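Local structure of cell Inhibiting Factor (CifBp) (Burkholderia pseudomallei, 3GQM) at residues 31-36 against 199-204; 215-220 against 227-232; 75-80 against 85-90. The protein deamidates a glutamine side chain of host NEDD8 to glutamate, shutting down cullin-RING ubiquitin ligases and so blocking the host cell cycle. All coordinates share one frame; numbering follows the deposited sequence.

Interaction 1: 31-36 against 199-204; sequences TLRKAT and RGSDPV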
ATOM      1  N   THR A  31       0.472   7.495  17.987  1.00 27.51           N
ATOM      2  CA  THR A  31       0.344   6.333  18.824  1.00 28.50           C
ATOM      3  C   THR A  31      -0.908   5.519  18.462  1.00 27.76           C
ATOM      4  O   THR A  31      -0.869   4.295  18.401  1.00 27.57           O
ATOM      5  CB  THR A  31       0.264   6.790  20.322  1.00 29.88           C
ATOM      6  OG1 THR A  31       1.493   7.464  20.652  1.00 32.28           O
ATOM      7  CG2 THR A  31       0.064   5.598  21.219  1.00 28.25           C
ATOM      8  N   LEU A  32      -2.022   6.196  18.217  1.00 27.50           N
ATOM      9  CA  LEU A  32      -3.264   5.478  17.868  1.00 28.38           C
ATOM     10  C   LEU A  32      -3.171   4.802  16.484  1.00 27.86           C
ATOM     11  O   LEU A  32      -3.624   3.685  16.288  1.00 27.71           O
ATOM     12  CB  LEU A  32      -4.441   6.453  17.847  1.00 27.55           C
ATOM     13  CG  LEU A  32      -4.854   7.049  19.216  1.00 29.91           C
ATOM     14  CD1 LEU A  32      -5.861   8.153  19.006  1.00 28.53           C
ATOM     15  CD2 LEU A  32      -5.414   5.974  20.092  1.00 26.28           C
ATOM     16  N   ARG A  33      -2.637   5.550  15.525  1.00 28.64           N
ATOM     17  CA  ARG A  33      -2.366   5.077  14.155  1.00 28.72           C
ATOM     18  C   ARG A  33      -1.602   3.767  14.273  1.00 28.50           C
ATOM     19  O   ARG A  33      -1.998   2.714  13.717  1.00 28.93           O
ATOM     20  CB  ARG A  33      -1.529   6.162  13.425  1.00 28.65           C
ATOM     21  CG  ARG A  33      -1.235   5.880  11.974  1.00 29.09           C
ATOM     22  CD  ARG A  33      -0.390   7.003  11.299  1.00 28.27           C
ATOM     23  NE  ARG A  33       0.003   6.511   9.973  1.00 26.10           N
ATOM     24  CZ  ARG A  33       1.004   5.677   9.731  1.00 21.88           C
ATOM     25  NH1 ARG A  33       1.828   5.287  10.711  1.00 20.98           N
ATOM     26  NH2 ARG A  33       1.241   5.290   8.475  1.00 21.26           N
ATOM     27  N   LYS A  34      -0.541   3.798  15.057  1.00 27.72           N
ATOM     28  CA  LYS A  34       0.308   2.603  15.221  1.00 28.32           C
ATOM     29  C   LYS A  34      -0.474   1.402  15.743  1.00 28.53           C
ATOM     30  O   LYS A  34      -0.367   0.279  15.214  1.00 27.58           O
ATOM     31  CB  LYS A  34       1.518   2.958  16.102  1.00 28.25           C
ATOM     32  CG  LYS A  34       2.371   1.761  16.535  1.00 31.35           C
ATOM     33  CD  LYS A  34       3.591   2.321  17.240  1.00 36.97           C
ATOM     34  CE  LYS A  34       4.258   1.301  18.148  1.00 41.73           C
ATOM     35  NZ  LYS A  34       4.978   0.262  17.355  1.00 43.00           N
ATOM     36  N   ALA A  35      -1.278   1.642  16.784  1.00 28.70           N
ATOM     37  CA  ALA A  35      -2.163   0.610  17.292  1.00 28.85           C
ATOM     38  C   ALA A  35      -3.233   0.126  16.308  1.00 29.09           C
ATOM     39  O   ALA A  35      -3.512  -1.035  16.269  1.00 29.16           O
ATOM     40  CB  ALA A  35      -2.826   1.063  18.631  1.00 28.17           C
ATOM     41  N   THR A  36      -3.860   1.012  15.555  1.00 30.39           N
ATOM     42  CA  THR A  36      -4.825   0.595  14.542  1.00 31.42           C
ATOM     43  C   THR A  36      -4.134  -0.332  13.508  1.00 30.90           C
ATOM     44  O   THR A  36      -4.570  -1.488  13.226  1.00 30.77           O
ATOM     45  CB  THR A  36      -5.427   1.852  13.828  1.00 32.83           C
ATOM     46  OG1 THR A  36      -6.117   2.661  14.775  1.00 34.99           O
ATOM     47  CG2 THR A  36      -6.433   1.490  12.709  1.00 34.50           C
ATOM     48  N   ARG A 199       8.587  -0.812  10.265  1.00 27.44           N
ATOM     49  CA  ARG A 199       8.725   0.564   9.795  1.00 27.44           C
ATOM     50  C   ARG A 199       7.428   1.399   9.615  1.00 27.68           C
ATOM     51  O   ARG A 199       7.454   2.559   9.131  1.00 26.84           O
ATOM     52  CB  ARG A 199       9.574   0.543   8.525  1.00 26.85           C
ATOM     53  CG  ARG A 199      11.082   0.105   8.897  1.00 26.07           C
ATOM     54  CD  ARG A 199      12.068   0.567   7.845  1.00 28.54           C
ATOM     55  NE  ARG A 199      12.039   2.042   7.691  1.00 25.73           N
ATOM     56  CZ  ARG A 199      12.507   2.692   6.640  1.00 30.11           C
ATOM     57  NH1 ARG A 199      13.051   2.025   5.578  1.00 27.83           N
ATOM     58  NH2 ARG A 199      12.412   4.013   6.625  1.00 29.17           N
ATOM     59  N   GLY A 200       6.307   0.798  10.008  1.00 27.55           N
ATOM     60  CA  GLY A 200       4.974   1.408   9.818  1.00 26.60           C
ATOM     61  C   GLY A 200       4.798   2.753  10.523  1.00 24.87           C
ATOM     62  O   GLY A 200       4.031   3.555  10.056  1.00 25.75           O
ATOM     63  N   SER A 201       5.530   3.001  11.614  1.00 24.31           N
ATOM     64  CA  SER A 201       5.488   4.302  12.333  1.00 25.05           C
ATOM     65  C   SER A 201       6.817   4.996  12.311  1.00 24.58           C
ATOM     66  O   SER A 201       7.097   5.815  13.164  1.00 24.56           O
ATOM     67  CB  SER A 201       5.097   4.116  13.801  1.00 25.61           C
ATOM     68  OG  SER A 201       4.065   3.162  13.903  1.00 29.60           O
ATOM     69  N   ASP A 202       7.625   4.682  11.313  1.00 24.79           N
ATOM     70  CA  ASP A 202       8.917   5.304  11.139  1.00 26.34           C
ATOM     71  C   ASP A 202       8.826   6.476  10.209  1.00 25.15           C
ATOM     72  O   ASP A 202       8.723   6.275   9.006  1.00 26.58           O
ATOM     73  CB  ASP A 202       9.860   4.282  10.522  1.00 26.63           C
ATOM     74  CG  ASP A 202      11.302   4.693  10.617  1.00 33.29           C
ATOM     75  OD1 ASP A 202      11.569   5.865  11.046  1.00 38.73           O
ATOM     76  OD2 ASP A 202      12.161   3.853  10.238  1.00 35.49           O
ATOM     77  N   PRO A 203       8.919   7.712  10.727  1.00 25.47           N
ATOM     78  CA  PRO A 203       8.720   8.846   9.796  1.00 25.60           C
ATOM     79  C   PRO A 203       9.810   8.869   8.724  1.00 26.69           C
ATOM     80  O   PRO A 203      10.969   8.504   8.993  1.00 25.34           O
ATOM     81  CB  PRO A 203       8.834  10.087  10.676  1.00 26.47           C
ATOM     82  CG  PRO A 203       8.959   9.558  12.165  1.00 25.34           C
ATOM     83  CD  PRO A 203       9.353   8.135  12.080  1.00 25.86           C
ATOM     84  N   VAL A 204       9.416   9.271   7.519  1.00 26.98           N
ATOM     85  CA  VAL A 204      10.311   9.365   6.386  1.00 29.34           C
ATOM     86  C   VAL A 204      10.527  10.832   6.014  1.00 29.72           C
ATOM     87  O   VAL A 204       9.636  11.699   6.201  1.00 29.73           O
ATOM     88  CB  VAL A 204       9.758   8.550   5.167  1.00 29.12           C
ATOM     89  CG1 VAL A 204      10.484   8.934   3.936  1.00 31.07           C
ATOM     90  CG2 VAL A 204       9.961   7.073   5.456  1.00 30.14           C
TER
HETATM   91  O   HOH W   1       2.996   3.245   7.893  1.00 31.40           O
HETATM   92  O   HOH W   2       1.855   5.308  13.613  1.00 33.27           O

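Interaction 2: 215-220 against 227-232; sequences KDFSKM and RLLASI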
ATOM      1  N   LYS A 215      11.708  13.537 -11.471  1.00 35.04           N
ATOM      2  CA  LYS A 215      12.191  13.080 -12.763  1.00 37.00           C
ATOM      3  C   LYS A 215      13.690  12.816 -12.710  1.00 36.73           C
ATOM      4  O   LYS A 215      14.168  11.839 -13.236  1.00 36.88           O
ATOM      5  CB  LYS A 215      11.895  14.137 -13.832  1.00 37.13           C
ATOM      6  CG  LYS A 215      10.524  14.001 -14.376  1.00 41.76           C
ATOM      7  N   ASP A 216      14.442  13.700 -12.076  1.00 37.96           N
ATOM      8  CA  ASP A 216      15.884  13.563 -12.082  1.00 39.20           C
ATOM      9  C   ASP A 216      16.407  12.289 -11.410  1.00 39.02           C
ATOM     10  O   ASP A 216      17.563  11.903 -11.623  1.00 39.83           O
ATOM     11  CB  ASP A 216      16.508  14.796 -11.480  1.00 41.12           C
ATOM     12  CG  ASP A 216      16.589  15.937 -12.480  1.00 45.28           C
ATOM     13  OD1 ASP A 216      16.422  15.685 -13.717  1.00 48.26           O
ATOM     14  OD2 ASP A 216      16.800  17.081 -12.020  1.00 48.63           O
ATOM     15  N   PHE A 217      15.543  11.595 -10.668  1.00 37.10           N
ATOM     16  CA  PHE A 217      15.953  10.402  -9.965  1.00 34.67           C
ATOM     17  C   PHE A 217      16.646   9.413 -10.885  1.00 34.19           C
ATOM     18  O   PHE A 217      17.600   8.772 -10.484  1.00 33.47           O
ATOM     19  CB  PHE A 217      14.767   9.723  -9.239  1.00 33.20           C
ATOM     20  CG  PHE A 217      15.140   8.426  -8.612  1.00 30.10           C
ATOM     21  CD1 PHE A 217      15.837   8.402  -7.402  1.00 28.25           C
ATOM     22  CD2 PHE A 217      14.859   7.221  -9.258  1.00 29.47           C
ATOM     23  CE1 PHE A 217      16.234   7.196  -6.835  1.00 26.69           C
ATOM     24  CE2 PHE A 217      15.240   6.002  -8.688  1.00 28.01           C
ATOM     25  CZ  PHE A 217      15.919   5.988  -7.485  1.00 26.67           C
ATOM     26  N   SER A 218      16.125   9.254 -12.097  1.00 34.57           N
ATOM     27  CA  SER A 218      16.726   8.337 -13.085  1.00 35.32           C
ATOM     28  C   SER A 218      18.211   8.661 -13.400  1.00 35.38           C
ATOM     29  O   SER A 218      18.975   7.758 -13.715  1.00 33.79           O
ATOM     30  CB  SER A 218      15.909   8.274 -14.361  1.00 34.98           C
ATOM     31  OG  SER A 218      15.662   9.584 -14.839  1.00 39.07           O
ATOM     32  N   LYS A 219      18.612   9.925 -13.251  1.00 35.80           N
ATOM     33  CA  LYS A 219      20.009  10.295 -13.551  1.00 37.43           C
ATOM     34  C   LYS A 219      20.963  10.420 -12.372  1.00 37.28           C
ATOM     35  O   LYS A 219      22.124  10.836 -12.550  1.00 37.32           O
ATOM     36  CB  LYS A 219      20.058  11.543 -14.428  1.00 37.80           C
ATOM     37  N   MET A 220      20.499  10.031 -11.186  1.00 35.73           N
ATOM     38  CA  MET A 220      21.271  10.255 -10.010  1.00 34.84           C
ATOM     39  C   MET A 220      22.285   9.133  -9.915  1.00 34.64           C
ATOM     40  O   MET A 220      22.054   8.039 -10.425  1.00 34.71           O
ATOM     41  CB  MET A 220      20.379  10.383  -8.757  1.00 34.09           C
ATOM     42  CG  MET A 220      19.567  11.713  -8.683  1.00 34.82           C
ATOM     43  SD  MET A 220      18.357  11.674  -7.290  1.00 42.12           S
ATOM     44  CE  MET A 220      17.196  13.026  -7.623  1.00 36.01           C
ATOM     45  N   ARG A 227      20.973   4.611  -1.854  1.00 30.71           N
ATOM     46  CA  ARG A 227      20.697   5.068  -0.490  1.00 30.56           C
ATOM     47  C   ARG A 227      19.297   5.659  -0.311  1.00 29.17           C
ATOM     48  O   ARG A 227      18.686   5.476   0.728  1.00 27.59           O
ATOM     49  CB  ARG A 227      21.788   6.020   0.033  1.00 31.35           C
ATOM     50  CG  ARG A 227      23.074   5.253   0.365  1.00 36.75           C
ATOM     51  CD  ARG A 227      23.589   5.561   1.771  1.00 44.93           C
ATOM     52  NE  ARG A 227      24.963   5.089   2.013  1.00 48.28           N
ATOM     53  CZ  ARG A 227      26.034   5.506   1.333  1.00 52.65           C
ATOM     54  NH1 ARG A 227      25.908   6.374   0.331  1.00 53.86           N
ATOM     55  NH2 ARG A 227      27.241   5.027   1.632  1.00 54.48           N
ATOM     56  N   LEU A 228      18.793   6.370  -1.308  1.00 28.60           N
ATOM     57  CA  LEU A 228      17.441   6.889  -1.220  1.00 28.81           C
ATOM     58  C   LEU A 228      16.449   5.725  -1.107  1.00 28.65           C
ATOM     59  O   LEU A 228      15.571   5.721  -0.230  1.00 27.33           O
ATOM     60  CB  LEU A 228      17.071   7.741  -2.428  1.00 28.99           C
ATOM     61  CG  LEU A 228      17.560   9.177  -2.464  1.00 31.66           C
ATOM     62  CD1 LEU A 228      17.066   9.809  -3.777  1.00 32.73           C
ATOM     63  CD2 LEU A 228      17.039   9.961  -1.252  1.00 31.46           C
ATOM     64  N   LEU A 229      16.631   4.728  -1.967  1.00 28.19           N
ATOM     65  CA  LEU A 229      15.766   3.563  -1.998  1.00 27.67           C
ATOM     66  C   LEU A 229      15.786   2.769  -0.697  1.00 28.44           C
ATOM     67  O   LEU A 229      14.700   2.420  -0.149  1.00 27.21           O
ATOM     68  CB  LEU A 229      16.089   2.656  -3.192  1.00 26.93           C
ATOM     69  CG  LEU A 229      15.722   3.243  -4.569  1.00 27.48           C
ATOM     70  CD1 LEU A 229      16.425   2.470  -5.652  1.00 29.19           C
ATOM     71  CD2 LEU A 229      14.179   3.291  -4.843  1.00 27.70           C
ATOM     72  N   ALA A 230      17.000   2.471  -0.219  1.00 27.47           N
ATOM     73  CA  ALA A 230      17.157   1.716   1.019  1.00 28.38           C
ATOM     74  C   ALA A 230      16.572   2.495   2.180  1.00 28.00           C
ATOM     75  O   ALA A 230      16.017   1.911   3.089  1.00 29.44           O
ATOM     76  CB  ALA A 230      18.617   1.444   1.312  1.00 28.09           C
ATOM     77  N   SER A 231      16.744   3.806   2.168  1.00 27.19           N
ATOM     78  CA  SER A 231      16.324   4.621   3.304  1.00 28.18           C
ATOM     79  C   SER A 231      14.798   4.754   3.414  1.00 27.71           C
ATOM     80  O   SER A 231      14.233   4.702   4.503  1.00 28.92           O
ATOM     81  CB  SER A 231      17.023   5.974   3.245  1.00 27.68           C
ATOM     82  OG  SER A 231      16.352   6.883   4.055  1.00 32.12           O
ATOM     83  N   ILE A 232      14.130   4.876   2.271  1.00 26.43           N
ATOM     84  CA  ILE A 232      12.730   5.090   2.228  1.00 25.61           C
ATOM     85  C   ILE A 232      11.962   3.744   2.206  1.00 25.24           C
ATOM     86  O   ILE A 232      10.922   3.631   2.804  1.00 24.89           O
ATOM     87  CB  ILE A 232      12.378   5.921   0.956  1.00 24.92           C
ATOM     88  CG1 ILE A 232      13.060   7.293   1.011  1.00 26.21           C
ATOM     89  CG2 ILE A 232      10.875   6.104   0.819  1.00 23.40           C
ATOM     90  CD1 ILE A 232      12.772   8.209  -0.287  1.00 25.91           C
TER

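Interaction 3: 75-80 against 85-90; sequences EKSVTD and ENYKEL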
ATOM      1  N   GLU A  75     -15.349 -20.932  -4.357  1.00 33.09           N
ATOM      2  CA  GLU A  75     -15.859 -22.308  -4.554  1.00 35.01           C
ATOM      3  C   GLU A  75     -16.390 -22.451  -5.993  1.00 34.27           C
ATOM      4  O   GLU A  75     -16.034 -23.365  -6.719  1.00 33.16           O
ATOM      5  CB  GLU A  75     -16.971 -22.669  -3.549  1.00 35.52           C
ATOM      6  CG  GLU A  75     -16.498 -22.833  -2.109  1.00 41.12           C
ATOM      7  CD  GLU A  75     -17.650 -22.938  -1.099  1.00 48.31           C
ATOM      8  OE1 GLU A  75     -18.768 -23.396  -1.488  1.00 49.87           O
ATOM      9  OE2 GLU A  75     -17.423 -22.570   0.092  1.00 49.30           O
ATOM     10  N   LYS A  76     -17.233 -21.516  -6.389  1.00 34.62           N
ATOM     11  CA  LYS A  76     -17.791 -21.534  -7.731  1.00 34.58           C
ATOM     12  C   LYS A  76     -16.700 -21.607  -8.798  1.00 35.00           C
ATOM     13  O   LYS A  76     -16.710 -22.493  -9.681  1.00 36.03           O
ATOM     14  CB  LYS A  76     -18.676 -20.316  -7.929  1.00 34.39           C
ATOM     15  CG  LYS A  76     -19.346 -20.340  -9.276  1.00 35.87           C
ATOM     16  CD  LYS A  76     -20.032 -19.033  -9.608  1.00 39.16           C
ATOM     17  CE  LYS A  76     -20.232 -18.943 -11.162  1.00 39.99           C
ATOM     18  NZ  LYS A  76     -18.986 -18.397 -11.887  1.00 38.07           N
ATOM     19  N   SER A  77     -15.728 -20.705  -8.706  1.00 35.24           N
ATOM     20  CA  SER A  77     -14.616 -20.689  -9.662  1.00 34.99           C
ATOM     21  C   SER A  77     -13.882 -22.049  -9.705  1.00 35.27           C
ATOM     22  O   SER A  77     -13.478 -22.546 -10.778  1.00 34.61           O
ATOM     23  CB  SER A  77     -13.643 -19.528  -9.325  1.00 34.12           C
ATOM     24  OG  SER A  77     -12.354 -19.766  -9.882  1.00 34.39           O
ATOM     25  N   VAL A  78     -13.677 -22.653  -8.539  1.00 35.76           N
ATOM     26  CA  VAL A  78     -12.922 -23.897  -8.486  1.00 35.96           C
ATOM     27  C   VAL A  78     -13.742 -25.003  -9.201  1.00 37.78           C
ATOM     28  O   VAL A  78     -13.192 -25.824  -9.942  1.00 37.96           O
ATOM     29  CB  VAL A  78     -12.580 -24.279  -7.014  1.00 36.14           C
ATOM     30  CG1 VAL A  78     -12.367 -25.782  -6.873  1.00 34.69           C
ATOM     31  CG2 VAL A  78     -11.359 -23.523  -6.524  1.00 35.08           C
ATOM     32  N   THR A  79     -15.055 -24.989  -8.989  1.00 38.98           N
ATOM     33  CA  THR A  79     -15.950 -25.921  -9.663  1.00 41.95           C
ATOM     34  C   THR A  79     -15.906 -25.716 -11.169  1.00 42.91           C
ATOM     35  O   THR A  79     -15.824 -26.677 -11.913  1.00 44.17           O
ATOM     36  CB  THR A  79     -17.411 -25.756  -9.167  1.00 42.13           C
ATOM     37  OG1 THR A  79     -17.424 -25.729  -7.741  1.00 43.80           O
ATOM     38  CG2 THR A  79     -18.279 -26.921  -9.610  1.00 42.33           C
ATOM     39  N   ASP A  80     -15.977 -24.461 -11.611  1.00 44.28           N
ATOM     40  CA  ASP A  80     -15.850 -24.128 -13.029  1.00 44.95           C
ATOM     41  C   ASP A  80     -14.637 -24.871 -13.556  1.00 46.37           C
ATOM     42  O   ASP A  80     -14.672 -25.447 -14.638  1.00 47.89           O
ATOM     43  CB  ASP A  80     -15.703 -22.616 -13.236  1.00 44.53           C
ATOM     44  CG  ASP A  80     -16.996 -21.829 -12.956  1.00 44.26           C
ATOM     45  OD1 ASP A  80     -18.083 -22.424 -12.786  1.00 43.25           O
ATOM     46  OD2 ASP A  80     -16.938 -20.581 -12.904  1.00 45.07           O
ATOM     47  N   GLU A  85      -8.105 -30.006  -7.299  1.00 54.21           N
ATOM     48  CA  GLU A  85      -6.823 -30.554  -7.750  1.00 55.85           C
ATOM     49  C   GLU A  85      -6.550 -30.245  -9.235  1.00 56.52           C
ATOM     50  O   GLU A  85      -5.417 -29.964  -9.616  1.00 56.48           O
ATOM     51  CB  GLU A  85      -6.465 -31.983  -7.199  1.00 55.75           C
ATOM     52  CG  GLU A  85      -6.976 -33.284  -7.847  1.00 57.05           C
ATOM     53  N   ASN A  86      -7.625 -30.164 -10.016  1.00 57.92           N
ATOM     54  CA  ASN A  86      -7.597 -29.593 -11.364  1.00 59.19           C
ATOM     55  C   ASN A  86      -7.312 -28.099 -11.453  1.00 59.88           C
ATOM     56  O   ASN A  86      -6.654 -27.645 -12.394  1.00 60.55           O
ATOM     57  CB  ASN A  86      -8.926 -29.838 -12.052  1.00 59.33           C
ATOM     58  CG  ASN A  86      -8.858 -30.965 -13.035  1.00 61.31           C
ATOM     59  OD1 ASN A  86      -7.961 -31.004 -13.887  1.00 61.20           O
ATOM     60  ND2 ASN A  86      -9.804 -31.901 -12.931  1.00 63.28           N
ATOM     61  N   TYR A  87      -7.865 -27.336 -10.516  1.00 60.15           N
ATOM     62  CA  TYR A  87      -7.660 -25.899 -10.473  1.00 60.69           C
ATOM     63  C   TYR A  87      -6.169 -25.568 -10.305  1.00 61.81           C
ATOM     64  O   TYR A  87      -5.643 -24.652 -10.947  1.00 62.32           O
ATOM     65  CB  TYR A  87      -8.482 -25.281  -9.337  1.00 60.10           C
ATOM     66  CG  TYR A  87      -8.356 -23.781  -9.246  1.00 58.99           C
ATOM     67  CD1 TYR A  87      -9.312 -22.948  -9.824  1.00 57.98           C
ATOM     68  CD2 TYR A  87      -7.264 -23.185  -8.575  1.00 58.06           C
ATOM     69  CE1 TYR A  87      -9.194 -21.548  -9.737  1.00 57.54           C
ATOM     70  CE2 TYR A  87      -7.136 -21.801  -8.487  1.00 55.22           C
ATOM     71  CZ  TYR A  87      -8.100 -20.994  -9.067  1.00 56.31           C
ATOM     72  OH  TYR A  87      -7.972 -19.633  -8.987  1.00 56.08           O
ATOM     73  N   LYS A  88      -5.485 -26.324  -9.459  1.00 62.46           N
ATOM     74  CA  LYS A  88      -4.066 -26.120  -9.261  1.00 63.72           C
ATOM     75  C   LYS A  88      -3.283 -26.361 -10.568  1.00 64.50           C
ATOM     76  O   LYS A  88      -2.381 -25.589 -10.919  1.00 64.66           O
ATOM     77  CB  LYS A  88      -3.573 -27.022  -8.126  1.00 63.65           C
ATOM     78  CG  LYS A  88      -4.285 -26.749  -6.801  1.00 64.43           C
ATOM     79  CD  LYS A  88      -3.651 -27.454  -5.609  1.00 64.35           C
ATOM     80  CE  LYS A  88      -4.676 -27.580  -4.503  1.00 65.59           C
ATOM     81  NZ  LYS A  88      -4.082 -27.721  -3.151  1.00 67.33           N
ATOM     82  N   GLU A  89      -3.650 -27.420 -11.294  1.00 65.25           N
ATOM     83  CA  GLU A  89      -2.966 -27.791 -12.525  1.00 65.58           C
ATOM     84  C   GLU A  89      -2.962 -26.663 -13.529  1.00 65.49           C
ATOM     85  O   GLU A  89      -1.935 -26.385 -14.137  1.00 65.91           O
ATOM     86  CB  GLU A  89      -3.603 -29.019 -13.152  1.00 66.02           C
ATOM     87  N   LEU A  90      -4.102 -26.000 -13.686  1.00 65.39           N
ATOM     88  CA  LEU A  90      -4.283 -25.016 -14.761  1.00 65.33           C
ATOM     89  C   LEU A  90      -4.008 -23.541 -14.377  1.00 65.16           C
ATOM     90  O   LEU A  90      -4.094 -22.658 -15.233  1.00 65.10           O
ATOM     91  CB  LEU A  90      -5.663 -25.201 -15.424  1.00 65.47           C
ATOM     92  CG  LEU A  90      -5.971 -26.657 -15.831  1.00 65.93           C
ATOM     93  CD1 LEU A  90      -7.462 -26.970 -15.813  1.00 65.84           C
ATOM     94  CD2 LEU A  90      -5.331 -27.052 -17.178  1.00 67.05           C
TER

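Interaction 1: 31-36 against 199-204
Arg33 NH1 donates to the carbonyl oxygen of Gly200 over 2.9 Å, in an almost straight bond with 176° at the hydrogen. The acceptor lies in the guanidinium plane, whereas the nitrogen is tilted 27° from the plane of the Gly200 carbonyl. Arginine suits this place because it can span the gap from helix 29-42 and still present several N-H groups: with CG anti to the backbone N (chi1 -176°) and the chain extended as far as NE, the guanidinium reaches the turn edge-on. NH1 also donates to a water 2.9 Å away, and that water lies 3.1 Å from Ser201 OG, making a bridge between the side chains. A second water accepts from Arg33 NH2, although its bond to Gly200 O is too short to be trusted.

Gly200 and Ser201 are the central residues of a type I turn running from Arg199 to Asp202, which points the Gly200 carbonyl at the Arg33 guanidinium. Beside the polar bond, Ser201 OG rests against the aliphatic stem of Lys34, 3.4 Å from its CB.

The same guanidinium forms a salt bridge through NE with Asp164 on strand 159-165 and a cation-pi contact with Tyr176. The carboxylate of Asp164 can balance the buried charge, while the Tyr176 ring and the Gly200 carbonyl help to solvate it, consistent with a charged Arg33 fastening the N-terminal helix to the catalytic fold.

Interaction 2: 215-220 against 227-232
Phe217 and Leu228 pack on the buried side of this contact, where the benzyl group leaves a short 3-10 segment and meets helix 222-233. The ring CG is anti to the backbone N of Phe217 (chi1 175°), which carries the ring out toward the helix. It arrives edge first: Phe217 CD1 lies 4.1 Å from Leu228 CD1, and the far corner CZ lies 4.0 Å from Leu229 CD1, a methyl in the ring plane. Leu229 offers its whole fork to that corner, CG and both methyls standing at nearly equal distances from CZ. Two consecutive leucines therefore take up one edge of the ring, Leu228 sliding past it and Leu229 crossing it at about a right angle. Branched side chains suit such a place because each can set a methyl against the ring's C-H rim without a hydrogen bond to satisfy.

Toward the outside the packing thins. Met220, partly exposed where Phe217, Leu228 and Leu229 are buried, adds a single touch, its SD 4.2 Å from Leu228 CD1, with its extended chain crossing the leucine.

A backbone carbonyl and a side-chain amide supply a polar link: Phe217 O accepts from Gln225 NE2, tying the 3-10 segment to the first turns of helix 222-233. Leu229 also touches Leu157, and its side chain is about 8 Å from that of His159, an inferred active-site residue. With no hydrogen bond or ion pair between segments 215-220 and 227-232, the contact between them is apolar packing, near the inferred active site.

Interaction 3: 75-80 against 85-90
Tyr87 lies across Val78 and Ser77, linking helix 84-91 to helix 67-80 across the short turn between them. With CG anti to the backbone N (chi1 -178°), the side chain leaves its helix toward the other. CB stands 4.4 Å from Val78 CG2, and the next atom, CG, is slightly nearer to the same methyl. CD1 makes the closest approach to the valine, 3.9 Å from CG2 and 4.0 Å from Val78 CA. Further out, CE1 comes within 3.6 Å of Ser77 OG, and the hydroxyl at the tip, OH, ends 4.5 Å from Ser77 OG.

The valine methyl sits over one face of the ring, 4.2 Å from its centroid and 24° off the normal, displaced toward the rim: a CH-pi contact between side chains that cross at about a right angle. A beta-branched residue suits this place, since one methyl can lie on the ring close to its own helix backbone. Pro96 touches both Val78 and Tyr87, while Phe81 packs against the tyrosine with the two rings edge-to-face.

The contact between these two successive helices rests on dispersion and CH-pi attraction, with no hydrogen bond between segments 75-80 and 85-90.

How the interactions relate
Interactions 1 and 2 are neighbours, their centres about 24 Å apart, and meet directly: Arg199 NH2 is 2.9 Å from Ser231 O, a probable hydrogen bond joining the turn after helix 192-199 to helix 222-233. Interaction 3 stands apart, about 40 and 43 Å from the other two between centres, and across the chain's centre from interaction 1. Along the sequence, interaction 3 falls between the two halves of interaction 1, and interaction 2 follows both. Interactions 1 and 2 thus both lie near inferred active-site residues, Gln179 for the first and His159 and Gln179 for the second, whereas 75-80 and 85-90 form a separate helical projection far from them.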